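Local coordinates for protein leucyl aminopeptidase (Trypanosoma brucei brucei, PDB 5NTD) that probably removes N-terminal residues, preferably leucine, from peptides as a manganese-dependent M17 aminopeptidase and binds the inhibitor bestatin, at residues G[25-31]-G[184-190]; G[45-51]-G[100-106]; G[154-159]-G[203-207]. Residue numbers count along the deposited sequence, not the author numbering.

How the interactions relate
Taken together, the three contacts illustrate how one mixed, mostly parallel sheet is zipped internally and then packed against its surroundings. Interactions 1 and 2 belong to the same N-terminal sheet, with centres about 14 Å apart: 25-31 with 184-190 forms its partly exposed flank, whereas 45-51 with 100-106 is buried further along it, and both rest on backbone hydrogen bonds repeated down the strands. Interaction 3 joins helices instead, through alanine packing and one side-chain-to-backbone hydrogen bond. It lies nearest the middle of the chain and touches interaction 1, where Q207 NE2 approaches N25 OD1 to 2.7 Å and V157 packs on L184 and V186, but it does not touch interaction 2.

Interaction 1: G[25-31]-G[184-190]; sequences NVCFTDV and LQVVFPE
Two extended, parallel beta strands, 26-30 and 184-188, form one flank of the six-stranded sheet in the N-terminal, macro-like domain; 26-30 is an outermost strand within the chain. Their short axes approach to 4.3 Å at -27°, and V26 to D30 pair in order with L184 to F188. The ladder starts before the strand proper, with L184 N donating to N25 O (2.8 Å), while N25 OD1 bonds to Q207 of helix 196-214. V26 sets CG1 3.9 Å from V186 CG2. C27 bonds through both its backbone N and O to the same strand, N to L184 O and O to V186 N, each 2.9 Å. F28 (chi1 m) shares the face of V26, L184, V186 and F188, with its CD2 3.6 Å from V186 CB and 3.7 Å from F188 CE2; helices 150-158 and 196-214 pack over this face. T29, on the other face with C27, Q185 and V187, takes V186 O through N (2.8 Å) and offers O to F188 N (2.9 Å). D30 (chi1 p) is the N-cap of helix 31-38, its OD1 accepting from A33 N. The helix opens at V31, whose N makes a weak 2.9 Å hydrogen bond to F188 O.

Interaction 2: G[45-51]-G[100-106]; sequences GLAVLVG and VRVVVGE
L49, V103 and A47 lose the most surface in this pairing of parallel strands, 46-51 with 100-106, within the macro-like N-terminal domain of the M17 aminopeptidase. The short axes run 4.7 Å apart at -15°, both backbones are extended, and L46 to G51 match R101 to E106 one for one. L49 (chi1 t, chi2 p) lies on the face of A47, V102 and V104; its N donates to V103 O (2.9 Å) and its O accepts from G105 N (2.8 Å). A47 repeats the pattern two residues earlier, N to R101 O and O to V103 N, both 2.9 Å. V103 (chi1 t) occupies the other face with L46, V48 and V50, where its CG2 meets L46 CD1 at 3.8 Å. Hydrogen bonds from R101 N to G45 O (2.8 Å) and from G51 N to G105 O (3.1 Å) complete the ladder. R101 starts on the face of L46 and V103, and its guanidinium makes a salt bridge with E133 and a hydrogen bond to G85 O of the second subunit. Around the pair, strand 140-145 continues the sheet beyond 46-51; helix 69-77 packs on V102 and V104, and helix 120-131 covers V48, V50 and V103 on the opposite face.

Interaction 3: G[154-159]-G[203-207]; sequences AAAVAR and ATSTQ
A158 directs its CB into helix 203-207, overlapping A203 and T206: the methyl lies 3.6 Å from A203 CA, 3.7 Å from A203 CB and 3.9 Å from T206 CB. Both segments are alpha-helical, apart from R159, which follows the end of helix 150-158, and their short axes pass 8.6 Å apart at -42°. A158 and A203 have the closest alpha carbons, CA to CA 5.0 Å. T206 (chi1 m) points back, its CG2 4.1 Å from A155 O and 3.8 Å from R159 NH1; that NH1 hydrogen-bonds to T507 O, and R159 NH2 forms a salt bridge with E437. From the next position Q207 (chi1 m, chi2 t) extends NE2 to A158 O, a 2.9 Å hydrogen bond, while its OE1 bonds to Y22 and T24. This close helix crossing, with A158, A203 and T206 at its centre, packs helix 150-158 against helix 196-214, both of which contact the N-terminal sheet. Chemically, methyl-sized surfaces permit the close approach, and the glutamine amide supplies a donor to a carbonyl at the helix's C-terminal end, where in-helix partners run out.

Interaction 1: G[25-31]-G[184-190]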
# COMPACT_ATOMS: atom_id res chain seq x y z
N ASN G 25 2.72 43.09 16.62
CA ASN G 25 2.78 43.18 18.08
C ASN G 25 4.20 43.48 18.57
O ASN G 25 4.45 43.53 19.78
CB ASN G 25 2.36 41.83 18.71
CG ASN G 25 3.33 40.72 18.32
OD1 ASN G 25 3.65 40.60 17.15
ND2 ASN G 25 3.82 39.96 19.27
N VAL G 26 5.14 43.61 17.65
CA VAL G 26 6.56 43.78 18.02
C VAL G 26 7.00 45.21 17.81
O VAL G 26 6.71 45.83 16.79
CB VAL G 26 7.48 42.84 17.19
CG1 VAL G 26 8.92 42.86 17.71
CG2 VAL G 26 6.96 41.41 17.23
N CYS G 27 7.74 45.72 18.78
CA CYS G 27 8.46 47.00 18.61
C CYS G 27 9.92 46.82 19.02
O CYS G 27 10.31 45.81 19.57
CB CYS G 27 7.82 48.14 19.40
SG CYS G 27 7.73 47.79 21.16
N PHE G 28 10.74 47.79 18.64
CA PHE G 28 12.19 47.68 18.76
C PHE G 28 12.76 48.94 19.39
O PHE G 28 12.39 50.05 19.04
CB PHE G 28 12.84 47.44 17.40
CG PHE G 28 12.28 46.25 16.69
CD1 PHE G 28 11.15 46.36 15.89
CD2 PHE G 28 12.84 44.98 16.88
CE1 PHE G 28 10.60 45.25 15.25
CE2 PHE G 28 12.32 43.88 16.24
CZ PHE G 28 11.18 44.02 15.42
N THR G 29 13.72 48.72 20.26
CA THR G 29 14.47 49.81 20.85
C THR G 29 15.85 49.32 21.21
O THR G 29 16.29 48.24 20.77
CB THR G 29 13.71 50.41 22.06
OG1 THR G 29 14.38 51.61 22.51
CG2 THR G 29 13.58 49.43 23.22
N ASP G 30 16.55 50.11 22.01
CA ASP G 30 17.91 49.72 22.49
C ASP G 30 18.06 50.07 23.96
O ASP G 30 17.25 50.79 24.52
CB ASP G 30 18.99 50.39 21.65
CG ASP G 30 18.96 51.92 21.78
OD1 ASP G 30 19.57 52.43 22.76
OD2 ASP G 30 18.33 52.56 20.91
N VAL G 31 19.09 49.52 24.58
CA VAL G 31 19.22 49.53 26.06
C VAL G 31 19.25 50.95 26.65
O VAL G 31 18.53 51.26 27.61
CB VAL G 31 20.49 48.81 26.52
CG1 VAL G 31 20.76 49.09 28.00
CG2 VAL G 31 20.37 47.31 26.31
N LEU G 184 5.54 42.56 22.22
CA LEU G 184 6.95 42.27 22.48
C LEU G 184 7.81 43.47 22.18
O LEU G 184 7.78 44.03 21.09
CB LEU G 184 7.46 41.11 21.61
CG LEU G 184 6.68 39.80 21.72
CD1 LEU G 184 7.25 38.77 20.76
CD2 LEU G 184 6.71 39.24 23.15
N GLN G 185 8.59 43.86 23.17
CA GLN G 185 9.55 44.97 22.98
C GLN G 185 10.96 44.40 22.95
O GLN G 185 11.51 44.01 23.96
CB GLN G 185 9.44 46.04 24.08
CG GLN G 185 10.39 47.22 23.84
CD GLN G 185 10.15 48.41 24.76
OE1 GLN G 185 10.24 49.55 24.31
NE2 GLN G 185 9.92 48.15 26.04
N VAL G 186 11.52 44.39 21.75
CA VAL G 186 12.87 43.90 21.55
C VAL G 186 13.87 45.03 21.87
O VAL G 186 13.81 46.12 21.30
CB VAL G 186 13.10 43.43 20.11
CG1 VAL G 186 14.55 43.04 19.86
CG2 VAL G 186 12.19 42.25 19.82
N VAL G 187 14.78 44.73 22.78
CA VAL G 187 15.77 45.69 23.26
C VAL G 187 17.16 45.26 22.84
O VAL G 187 17.76 44.39 23.45
CB VAL G 187 15.72 45.83 24.79
CG1 VAL G 187 16.61 46.99 25.23
CG2 VAL G 187 14.29 46.07 25.26
N PHE G 188 17.63 45.88 21.78
CA PHE G 188 19.02 45.61 21.28
C PHE G 188 20.05 46.27 22.18
O PHE G 188 19.71 47.22 22.88
CB PHE G 188 19.22 46.12 19.87
CG PHE G 188 18.39 45.40 18.83
CD1 PHE G 188 18.66 44.08 18.49
CD2 PHE G 188 17.33 46.05 18.19
CE1 PHE G 188 17.90 43.41 17.53
CE2 PHE G 188 16.55 45.39 17.24
CZ PHE G 188 16.84 44.07 16.91
N PRO G 189 21.28 45.78 22.19
CA PRO G 189 22.34 46.47 22.95
C PRO G 189 22.61 47.92 22.49
O PRO G 189 22.77 48.81 23.31
CB PRO G 189 23.59 45.62 22.70
CG PRO G 189 23.04 44.29 22.27
CD PRO G 189 21.81 44.61 21.48
N GLU G 190 22.66 48.11 21.18
CA GLU G 190 22.96 49.40 20.57
C GLU G 190 21.79 49.85 19.73
O GLU G 190 20.98 49.01 19.30
CB GLU G 190 24.17 49.28 19.64
CG GLU G 190 25.46 48.75 20.26
CD GLU G 190 25.99 49.69 21.35
OE1 GLU G 190 25.54 50.85 21.47
OE2 GLU G 190 26.89 49.31 22.10

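Interaction 2: G[45-51]-G[100-106]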
# COMPACT_ATOMS: atom_id res chain seq x y z
N GLY G 45 5.50 41.88 34.24
CA GLY G 45 6.08 40.83 35.12
C GLY G 45 6.92 39.74 34.49
O GLY G 45 7.38 38.80 35.17
N LEU G 46 7.19 39.89 33.20
CA LEU G 46 8.08 38.95 32.52
C LEU G 46 9.14 39.70 31.74
O LEU G 46 8.85 40.64 31.01
CB LEU G 46 7.28 38.06 31.56
CG LEU G 46 8.08 37.06 30.76
CD1 LEU G 46 8.75 35.99 31.63
CD2 LEU G 46 7.18 36.39 29.72
N ALA G 47 10.37 39.24 31.86
CA ALA G 47 11.45 39.74 31.01
C ALA G 47 12.25 38.59 30.47
O ALA G 47 12.49 37.59 31.19
CB ALA G 47 12.37 40.67 31.79
N VAL G 48 12.71 38.75 29.24
CA VAL G 48 13.46 37.70 28.55
C VAL G 48 14.85 38.23 28.21
O VAL G 48 14.98 39.34 27.72
CB VAL G 48 12.73 37.22 27.29
CG1 VAL G 48 13.42 36.01 26.67
CG2 VAL G 48 11.28 36.90 27.59
N LEU G 49 15.84 37.41 28.45
CA LEU G 49 17.19 37.72 28.09
C LEU G 49 17.80 36.62 27.23
O LEU G 49 17.98 35.49 27.71
CB LEU G 49 18.05 37.89 29.36
CG LEU G 49 19.56 38.13 29.14
CD1 LEU G 49 19.82 39.42 28.37
CD2 LEU G 49 20.30 38.15 30.47
N VAL G 50 18.14 36.95 25.99
CA VAL G 50 18.68 35.93 25.06
C VAL G 50 20.01 36.34 24.45
O VAL G 50 20.14 37.41 23.89
CB VAL G 50 17.70 35.42 23.97
CG1 VAL G 50 16.47 34.80 24.63
CG2 VAL G 50 17.23 36.51 23.07
N GLY G 51 20.96 35.43 24.53
CA GLY G 51 22.25 35.64 23.91
C GLY G 51 23.11 34.41 23.96
O GLY G 51 22.73 33.38 24.53
N VAL G 100 8.92 39.57 39.39
CA VAL G 100 9.18 39.58 37.94
C VAL G 100 9.92 38.29 37.62
O VAL G 100 10.87 37.89 38.31
CB VAL G 100 10.07 40.74 37.50
CG1 VAL G 100 10.54 40.52 36.08
CG2 VAL G 100 9.30 42.03 37.59
N ARG G 101 9.42 37.61 36.60
CA ARG G 101 10.07 36.37 36.14
C ARG G 101 11.03 36.78 35.05
O ARG G 101 10.65 37.46 34.11
CB ARG G 101 9.06 35.36 35.61
CG ARG G 101 9.64 34.02 35.21
CD ARG G 101 10.22 33.24 36.39
NE ARG G 101 10.29 31.81 36.14
CZ ARG G 101 10.71 30.90 37.02
NH1 ARG G 101 11.14 31.23 38.22
NH2 ARG G 101 10.70 29.61 36.69
N VAL G 102 12.27 36.35 35.20
CA VAL G 102 13.31 36.60 34.21
C VAL G 102 13.72 35.28 33.59
O VAL G 102 14.18 34.39 34.30
CB VAL G 102 14.58 37.26 34.81
CG1 VAL G 102 15.65 37.45 33.75
CG2 VAL G 102 14.23 38.60 35.41
N VAL G 103 13.53 35.17 32.28
CA VAL G 103 13.85 33.93 31.55
C VAL G 103 15.05 34.14 30.70
O VAL G 103 15.05 34.97 29.80
CB VAL G 103 12.70 33.44 30.65
CG1 VAL G 103 13.07 32.14 29.95
CG2 VAL G 103 11.44 33.24 31.48
N VAL G 104 16.09 33.41 31.03
CA VAL G 104 17.36 33.48 30.29
C VAL G 104 17.35 32.35 29.22
O VAL G 104 16.95 31.23 29.52
CB VAL G 104 18.57 33.27 31.20
CG1 VAL G 104 19.85 33.26 30.42
CG2 VAL G 104 18.62 34.37 32.24
N GLY G 105 17.83 32.68 28.02
CA GLY G 105 17.99 31.71 26.94
C GLY G 105 19.33 31.80 26.27
O GLY G 105 19.76 32.88 25.92
N GLU G 106 19.98 30.66 26.13
CA GLU G 106 21.32 30.59 25.56
C GLU G 106 21.25 30.17 24.08
O GLU G 106 20.84 29.06 23.74
CB GLU G 106 22.27 29.65 26.35
CG GLU G 106 23.72 29.70 25.88
CD GLU G 106 24.63 28.72 26.62
OE1 GLU G 106 24.56 28.66 27.86
OE2 GLU G 106 25.41 28.00 25.94

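Interaction 3: G[154-159]-G[203-207]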
# COMPACT_ATOMS: atom_id res chain seq x y z
N ALA G 154 14.91 40.46 14.17
CA ALA G 154 13.56 41.03 14.02
C ALA G 154 12.57 40.01 13.47
O ALA G 154 11.46 39.86 13.96
CB ALA G 154 13.60 42.24 13.12
N ALA G 155 12.98 39.34 12.41
CA ALA G 155 12.14 38.31 11.79
C ALA G 155 11.93 37.11 12.76
O ALA G 155 10.86 36.56 12.84
CB ALA G 155 12.76 37.84 10.47
N ALA G 156 12.98 36.76 13.48
CA ALA G 156 12.97 35.64 14.41
C ALA G 156 11.97 35.85 15.51
O ALA G 156 11.23 34.94 15.89
CB ALA G 156 14.33 35.41 15.00
N VAL G 157 11.92 37.08 16.01
CA VAL G 157 10.97 37.43 17.08
C VAL G 157 9.57 37.61 16.53
O VAL G 157 8.59 37.20 17.15
CB VAL G 157 11.41 38.70 17.83
CG1 VAL G 157 10.34 39.14 18.81
CG2 VAL G 157 12.71 38.43 18.56
N ALA G 158 9.48 38.19 15.34
CA ALA G 158 8.19 38.28 14.64
C ALA G 158 7.49 36.91 14.49
O ALA G 158 6.27 36.79 14.64
CB ALA G 158 8.36 38.90 13.26
N ARG G 159 8.26 35.88 14.23
CA ARG G 159 7.69 34.53 13.95
C ARG G 159 7.52 33.68 15.20
O ARG G 159 7.01 32.58 15.13
CB ARG G 159 8.49 33.78 12.85
CG ARG G 159 9.79 33.11 13.28
CD ARG G 159 10.45 32.39 12.11
NE ARG G 159 11.55 33.13 11.49
CZ ARG G 159 11.51 33.77 10.31
NH1 ARG G 159 10.39 33.83 9.60
NH2 ARG G 159 12.59 34.35 9.84
N ALA G 203 8.87 42.89 10.44
CA ALA G 203 8.16 42.01 11.37
C ALA G 203 6.70 41.89 10.99
O ALA G 203 6.11 40.80 11.04
CB ALA G 203 8.27 42.52 12.78
N THR G 204 6.13 43.00 10.57
CA THR G 204 4.72 43.01 10.12
C THR G 204 4.52 42.06 8.92
O THR G 204 3.54 41.31 8.87
CB THR G 204 4.27 44.44 9.76
OG1 THR G 204 4.44 45.25 10.93
CG2 THR G 204 2.78 44.48 9.33
N SER G 205 5.44 42.13 7.96
CA SER G 205 5.35 41.29 6.76
C SER G 205 5.55 39.80 7.09
O SER G 205 4.88 38.94 6.54
CB SER G 205 6.33 41.74 5.70
OG SER G 205 5.75 42.76 4.90
N THR G 206 6.48 39.50 7.99
CA THR G 206 6.67 38.13 8.46
C THR G 206 5.36 37.56 9.05
O THR G 206 4.95 36.45 8.76
CB THR G 206 7.74 38.05 9.53
OG1 THR G 206 8.98 38.45 8.96
CG2 THR G 206 7.90 36.61 10.07
N GLN G 207 4.70 38.39 9.86
CA GLN G 207 3.48 38.00 10.58
C GLN G 207 2.24 37.98 9.70
O GLN G 207 1.38 37.13 9.87
CB GLN G 207 3.24 38.87 11.78
CG GLN G 207 4.29 38.64 12.84
CD GLN G 207 4.12 39.53 14.06
OE1 GLN G 207 3.47 40.59 13.98
NE2 GLN G 207 4.71 39.12 15.16